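PDB 2AJR: sugar kinase, pfkB family from Thermotoga maritima, which is a pfkB-family carbohydrate kinase that probably phosphorylates a sugar phosphate with ATP, possibly as a 1-phosphofructokinase. Local coordinates for residues Ile27-Phe32 with Tyr38-Leu43; Lys225-Leu230 with Asn245-Thr250. All coordinates share one frame; numbering follows the deposited sequence.

Interaction 1: Ile27-Phe32 with Tyr38-Leu43; sequences IFIEDF and YRINDL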
loop_
_atom_site.group_PDB
_atom_site.type_symbol
_atom_site.label_atom_id
_atom_site.label_comp_id
_atom_site.label_asym_id
_atom_site.label_seq_id
_atom_site.Cartn_x
_atom_site.Cartn_y
_atom_site.Cartn_z
ATOM N N ILE A 27 -5.527 5.054 -5.844
ATOM C CA ILE A 27 -6.747 5.003 -5.066
ATOM C C ILE A 27 -7.397 6.360 -5.254
ATOM O O ILE A 27 -6.733 7.381 -5.102
ATOM C CB ILE A 27 -6.438 4.782 -3.574
ATOM C CG1 ILE A 27 -5.431 3.642 -3.400
ATOM C CG2 ILE A 27 -7.717 4.495 -2.786
ATOM C CD1 ILE A 27 -4.721 3.668 -2.075
ATOM N N PHE A 28 -8.683 6.368 -5.583
ATOM C CA PHE A 28 -9.408 7.590 -5.907
ATOM C C PHE A 28 -10.442 7.838 -4.831
ATOM O O PHE A 28 -11.394 7.102 -4.705
ATOM C CB PHE A 28 -10.040 7.469 -7.304
ATOM C CG PHE A 28 -9.017 7.208 -8.377
ATOM C CD1 PHE A 28 -8.242 8.249 -8.882
ATOM C CD2 PHE A 28 -8.766 5.915 -8.825
ATOM C CE1 PHE A 28 -7.252 8.008 -9.854
ATOM C CE2 PHE A 28 -7.763 5.661 -9.790
ATOM C CZ PHE A 28 -7.008 6.707 -10.299
ATOM N N ILE A 29 -10.194 8.861 -4.028
ATOM C CA ILE A 29 -11.029 9.220 -2.900
ATOM C C ILE A 29 -11.325 10.716 -2.975
ATOM O O ILE A 29 -10.431 11.551 -2.909
ATOM C CB ILE A 29 -10.293 8.963 -1.569
ATOM C CG1 ILE A 29 -9.956 7.489 -1.394
ATOM C CG2 ILE A 29 -11.133 9.411 -0.402
ATOM C CD1 ILE A 29 -8.829 7.253 -0.388
ATOM N N GLU A 30 -12.582 11.057 -3.111
ATOM C CA GLU A 30 -12.985 12.456 -3.075
ATOM C C GLU A 30 -13.031 12.957 -1.614
ATOM O O GLU A 30 -13.545 12.266 -0.724
ATOM C CB GLU A 30 -14.337 12.628 -3.794
ATOM C CG GLU A 30 -14.287 12.144 -5.269
ATOM C CD GLU A 30 -15.216 12.914 -6.225
ATOM O OE1 GLU A 30 -16.341 13.291 -5.807
ATOM O OE2 GLU A 30 -14.815 13.129 -7.401
ATOM N N ASP A 31 -12.493 14.164 -1.393
ATOM C CA ASP A 31 -12.356 14.774 -0.057
ATOM C C ASP A 31 -11.538 13.897 0.854
ATOM O O ASP A 31 -11.925 13.595 1.968
ATOM C CB ASP A 31 -13.709 15.112 0.580
ATOM C CG ASP A 31 -14.368 16.322 -0.060
ATOM O OD1 ASP A 31 -13.676 17.343 -0.302
ATOM O OD2 ASP A 31 -15.585 16.248 -0.325
ATOM N N PHE A 32 -10.381 13.503 0.355
ATOM C CA PHE A 32 -9.437 12.755 1.146
ATOM C C PHE A 32 -8.831 13.673 2.202
ATOM O O PHE A 32 -8.240 14.728 1.887
ATOM C CB PHE A 32 -8.346 12.189 0.248
ATOM C CG PHE A 32 -7.273 11.448 0.993
ATOM C CD1 PHE A 32 -7.598 10.399 1.848
ATOM C CD2 PHE A 32 -5.936 11.787 0.826
ATOM C CE1 PHE A 32 -6.609 9.710 2.535
ATOM C CE2 PHE A 32 -4.935 11.094 1.492
ATOM C CZ PHE A 32 -5.270 10.055 2.356
ATOM N N TYR A 38 -11.192 5.029 5.326
ATOM C CA TYR A 38 -11.935 4.969 4.069
ATOM C C TYR A 38 -12.157 3.527 3.615
ATOM O O TYR A 38 -11.213 2.752 3.531
ATOM C CB TYR A 38 -11.207 5.738 2.982
ATOM C CG TYR A 38 -11.037 7.189 3.310
ATOM C CD1 TYR A 38 -12.017 8.117 2.960
ATOM C CD2 TYR A 38 -9.914 7.640 3.996
ATOM C CE1 TYR A 38 -11.870 9.457 3.266
ATOM C CE2 TYR A 38 -9.766 8.977 4.316
ATOM C CZ TYR A 38 -10.744 9.883 3.944
ATOM O OH TYR A 38 -10.601 11.216 4.248
ATOM N N ARG A 39 -13.417 3.178 3.349
ATOM C CA ARG A 39 -13.766 1.898 2.742
ATOM C C ARG A 39 -14.016 2.067 1.250
ATOM O O ARG A 39 -15.020 2.631 0.863
ATOM C CB ARG A 39 -15.001 1.332 3.421
ATOM C CG ARG A 39 -14.676 0.650 4.719
ATOM C CD ARG A 39 -15.784 0.762 5.748
ATOM N NE ARG A 39 -15.396 0.032 6.957
ATOM C CZ ARG A 39 -15.875 0.247 8.179
ATOM N NH1 ARG A 39 -16.794 1.183 8.401
ATOM N NH2 ARG A 39 -15.422 -0.482 9.194
ATOM N N ILE A 40 -13.099 1.589 0.416
ATOM C CA ILE A 40 -13.308 1.613 -1.022
ATOM C C ILE A 40 -14.179 0.408 -1.406
ATOM O O ILE A 40 -13.672 -0.698 -1.517
ATOM C CB ILE A 40 -11.971 1.548 -1.797
ATOM C CG1 ILE A 40 -10.949 2.574 -1.272
ATOM C CG2 ILE A 40 -12.199 1.747 -3.303
ATOM C CD1 ILE A 40 -11.342 4.031 -1.405
ATOM N N ASN A 41 -15.483 0.614 -1.582
ATOM C CA ASN A 41 -16.417 -0.466 -2.020
ATOM C C ASN A 41 -16.365 -0.678 -3.533
ATOM O O ASN A 41 -16.262 -1.800 -4.026
ATOM C CB ASN A 41 -17.871 -0.139 -1.635
ATOM C CG ASN A 41 -18.208 -0.529 -0.208
ATOM O OD1 ASN A 41 -17.321 -0.810 0.601
ATOM N ND2 ASN A 41 -19.510 -0.555 0.110
ATOM N N ASP A 42 -16.473 0.437 -4.243
ATOM C CA ASP A 42 -16.382 0.496 -5.688
ATOM C C ASP A 42 -15.001 0.026 -6.140
ATOM O O ASP A 42 -13.989 0.654 -5.800
ATOM C CB ASP A 42 -16.612 1.954 -6.100
ATOM C CG ASP A 42 -16.898 2.121 -7.566
ATOM O OD1 ASP A 42 -16.469 1.269 -8.372
ATOM O OD2 ASP A 42 -17.547 3.134 -7.910
ATOM N N LEU A 43 -14.951 -1.063 -6.911
ATOM C CA LEU A 43 -13.665 -1.589 -7.402
ATOM C C LEU A 43 -13.046 -0.683 -8.475
ATOM O O LEU A 43 -11.854 -0.807 -8.779
ATOM C CB LEU A 43 -13.795 -3.035 -7.918
ATOM C CG LEU A 43 -12.627 -3.992 -7.572
ATOM C CD1 LEU A 43 -11.196 -3.446 -7.938
ATOM C CD2 LEU A 43 -12.696 -4.395 -6.081
#

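Interaction 2: Lys225-Leu230 with Asn245-Thr250; sequences KLAEKL and NDIVAT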
loop_
_atom_site.group_PDB
_atom_site.type_symbol
_atom_site.label_atom_id
_atom_site.label_comp_id
_atom_site.label_asym_id
_atom_site.label_seq_id
_atom_site.Cartn_x
_atom_site.Cartn_y
_atom_site.Cartn_z
ATOM N N LYS A 225 19.300 29.015 -18.775
ATOM C CA LYS A 225 20.737 28.714 -18.698
ATOM C C LYS A 225 20.944 27.197 -18.524
ATOM O O LYS A 225 21.858 26.612 -19.121
ATOM C CB LYS A 225 21.453 29.499 -17.582
ATOM C CG LYS A 225 22.028 30.868 -17.998
ATOM N N LEU A 226 20.094 26.551 -17.736
ATOM C CA LEU A 226 20.234 25.105 -17.541
ATOM C C LEU A 226 19.978 24.320 -18.841
ATOM O O LEU A 226 20.720 23.401 -19.182
ATOM C CB LEU A 226 19.314 24.610 -16.427
ATOM C CG LEU A 226 19.391 23.091 -16.198
ATOM C CD1 LEU A 226 20.767 22.707 -15.636
ATOM C CD2 LEU A 226 18.222 22.620 -15.291
ATOM N N ALA A 227 18.933 24.688 -19.564
ATOM C CA ALA A 227 18.657 24.065 -20.849
ATOM C C ALA A 227 19.845 24.239 -21.789
ATOM O O ALA A 227 20.193 23.321 -22.510
ATOM C CB ALA A 227 17.408 24.642 -21.464
ATOM N N GLU A 228 20.478 25.409 -21.760
ATOM C CA GLU A 228 21.602 25.710 -22.666
ATOM C C GLU A 228 22.876 24.924 -22.329
ATOM O O GLU A 228 23.538 24.415 -23.244
ATOM C CB GLU A 228 21.892 27.213 -22.692
ATOM C CG GLU A 228 20.808 28.040 -23.370
ATOM C CD GLU A 228 21.136 29.545 -23.439
ATOM O OE1 GLU A 228 21.579 30.140 -22.426
ATOM O OE2 GLU A 228 20.926 30.141 -24.521
ATOM N N LYS A 229 23.199 24.815 -21.031
ATOM C CA LYS A 229 24.341 24.006 -20.548
ATOM C C LYS A 229 24.215 22.533 -20.928
ATOM O O LYS A 229 25.183 21.896 -21.347
ATOM C CB LYS A 229 24.467 24.083 -19.021
ATOM C CG LYS A 229 24.801 25.444 -18.475
ATOM C CD LYS A 229 25.659 25.353 -17.223
ATOM C CE LYS A 229 26.254 26.711 -16.834
ATOM N NZ LYS A 229 27.582 26.526 -16.193
ATOM N N LEU A 230 23.018 21.991 -20.746
ATOM C CA LEU A 230 22.742 20.621 -21.136
ATOM C C LEU A 230 22.823 20.467 -22.641
ATOM O O LEU A 230 23.232 19.435 -23.127
ATOM C CB LEU A 230 21.361 20.192 -20.655
ATOM C CG LEU A 230 21.166 20.135 -19.139
ATOM C CD1 LEU A 230 19.686 20.023 -18.821
ATOM C CD2 LEU A 230 21.958 18.969 -18.506
ATOM N N ASN A 245 4.827 23.905 -18.787
ATOM C CA ASN A 245 5.630 24.418 -19.881
ATOM C C ASN A 245 6.949 23.691 -19.916
ATOM O O ASN A 245 7.350 23.043 -18.938
ATOM C CB ASN A 245 5.913 25.899 -19.711
ATOM C CG ASN A 245 4.719 26.666 -19.236
ATOM O OD1 ASN A 245 3.848 27.016 -20.028
ATOM N ND2 ASN A 245 4.660 26.928 -17.920
ATOM N N ASP A 246 7.625 23.800 -21.054
ATOM C CA ASP A 246 8.928 23.171 -21.241
ATOM C C ASP A 246 9.819 24.027 -22.133
ATOM O O ASP A 246 9.418 24.471 -23.213
ATOM C CB ASP A 246 8.767 21.766 -21.832
ATOM C CG ASP A 246 8.255 20.749 -20.806
ATOM O OD1 ASP A 246 9.017 20.371 -19.876
ATOM O OD2 ASP A 246 7.090 20.326 -20.940
ATOM N N ILE A 247 11.032 24.262 -21.657
ATOM C CA ILE A 247 12.051 24.934 -22.429
ATOM C C ILE A 247 12.765 23.858 -23.221
ATOM O O ILE A 247 13.204 22.866 -22.656
ATOM C CB ILE A 247 13.042 25.671 -21.510
ATOM C CG1 ILE A 247 12.310 26.776 -20.742
ATOM C CG2 ILE A 247 14.187 26.256 -22.319
ATOM C CD1 ILE A 247 12.799 26.974 -19.349
ATOM N N VAL A 248 12.829 24.033 -24.530
ATOM C CA VAL A 248 13.536 23.129 -25.392
ATOM C C VAL A 248 14.735 23.879 -25.935
ATOM O O VAL A 248 14.573 24.910 -26.590
ATOM C CB VAL A 248 12.642 22.670 -26.532
ATOM C CG1 VAL A 248 13.389 21.696 -27.438
ATOM C CG2 VAL A 248 11.381 22.025 -25.967
ATOM N N ALA A 249 15.934 23.388 -25.631
ATOM C CA ALA A 249 17.176 24.000 -26.102
ATOM C C ALA A 249 17.903 23.042 -27.046
ATOM O O ALA A 249 18.079 21.854 -26.723
ATOM C CB ALA A 249 18.077 24.346 -24.922
ATOM N N THR A 250 18.291 23.558 -28.216
ATOM C CA THR A 250 19.171 22.847 -29.143
ATOM C C THR A 250 20.355 23.740 -29.461
ATOM O O THR A 250 20.491 24.843 -28.915
ATOM C CB THR A 250 18.471 22.441 -30.480
ATOM O OG1 THR A 250 18.418 23.558 -31.384
ATOM C CG2 THR A 250 17.077 21.902 -30.230
#

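Interaction 1: Ile27-Phe32 with Tyr38-Leu43
Y38 OH is hydrogen-bonded with the backbone N of Q33, and D31 O lies 3.6 Å from Y38 OH. The bond ties Y38, on strand 37-39, back to the connection that follows 27-32. Strand 22-28 belongs to the small β sheet, probably the lid, as in many ribokinase-like kinases, where it can also pair two subunits. Here Y38 and R39 join a parallel β ladder with the second subunit. The end of strand 105-112 and the residues after it hold the turn: the D31 amide bonds to D112 OD1 and the F32 amide to D112 OD2, while D31 OD2 forms a salt bridge with K114 and D31 OD1 a hydrogen bond with N115.

Most of the contact is apolar. The Y38 ring lies along the turn: its CD1 and CE1 are each 3.7 Å from I29 CG2, and its CE2 is 3.6 Å from F32 CD1. F32 offers this edge because its CG is anti to the backbone N (chi1 177°), and the two ring planes meet at 54°, an oblique pairing. An aromatic residue with a polar end suits position 38, where the ring packs on I29 and F32 while the hydroxyl bonds to the backbone. Isoleucines fill the rest: I29 and I40 also pack on I121 of the second subunit. I40 CD1 touches both I29 CG1, at 3.7 Å, and I27 CG2, at 3.9 Å.

Interaction 2: Lys225-Leu230 with Asn245-Thr250
A227 meets I247 and A249 where helix 220-233 lies on the large mixed sheet of the ribokinase-like α/β fold. The helix belongs to a β-α-β crossover joining parallel strands 200-201 and 236-241, and strand 245-249 follows as an antiparallel neighbour of the latter. The helix and strand axes approach to 7.8 Å and run at 34° to one another.

The apolar contacts are made by methyl groups. A227 CB faces the strand and lies 3.5 Å from A249 CB and 3.7 Å from I247 CG2. With alanine on both elements, the helix can settle close to the strand. I247, two residues earlier and on the same face, adds a bulkier side chain: CG2 stands anti to the backbone N and meets the helix, while the residue also packs on V254. V248 points from the opposite face and packs on A294 of helix 290-304, so this β-strand is covered by a helix on each side.

No hydrogen bond crosses directly between 225-230 and 245-250; the polar links run through neighbours. S237 OG is bonded to A227 O, and the S237 backbone pairs with A249, tying helix and strand through one residue of strand 236-241. E228, partly exposed at the edge of the contact, directs its carboxylate into a salt bridge with K331. A249 CB rests 3.4 Å from A227 O.

The two contacts serve different parts of one subunit and share no element: their centres are 40 Å apart, on opposite sides of the chain's centre. Both are largely buried, but for different reasons. Interaction 1 joins the end of a strand of the small, probably lid-forming sheet to strand 37-39, and the second subunit packs against it, which suits large β-branched and aromatic side chains plus a turn fastened by carboxylates. Interaction 2 belongs to the α/β body, is touched by no other chain, and depends on small residues where a helix presses on a strand. Neither has a hydrogen bond across its own segments; 27-32 with 38-43 simply buries more surface than 225-230 with 245-250.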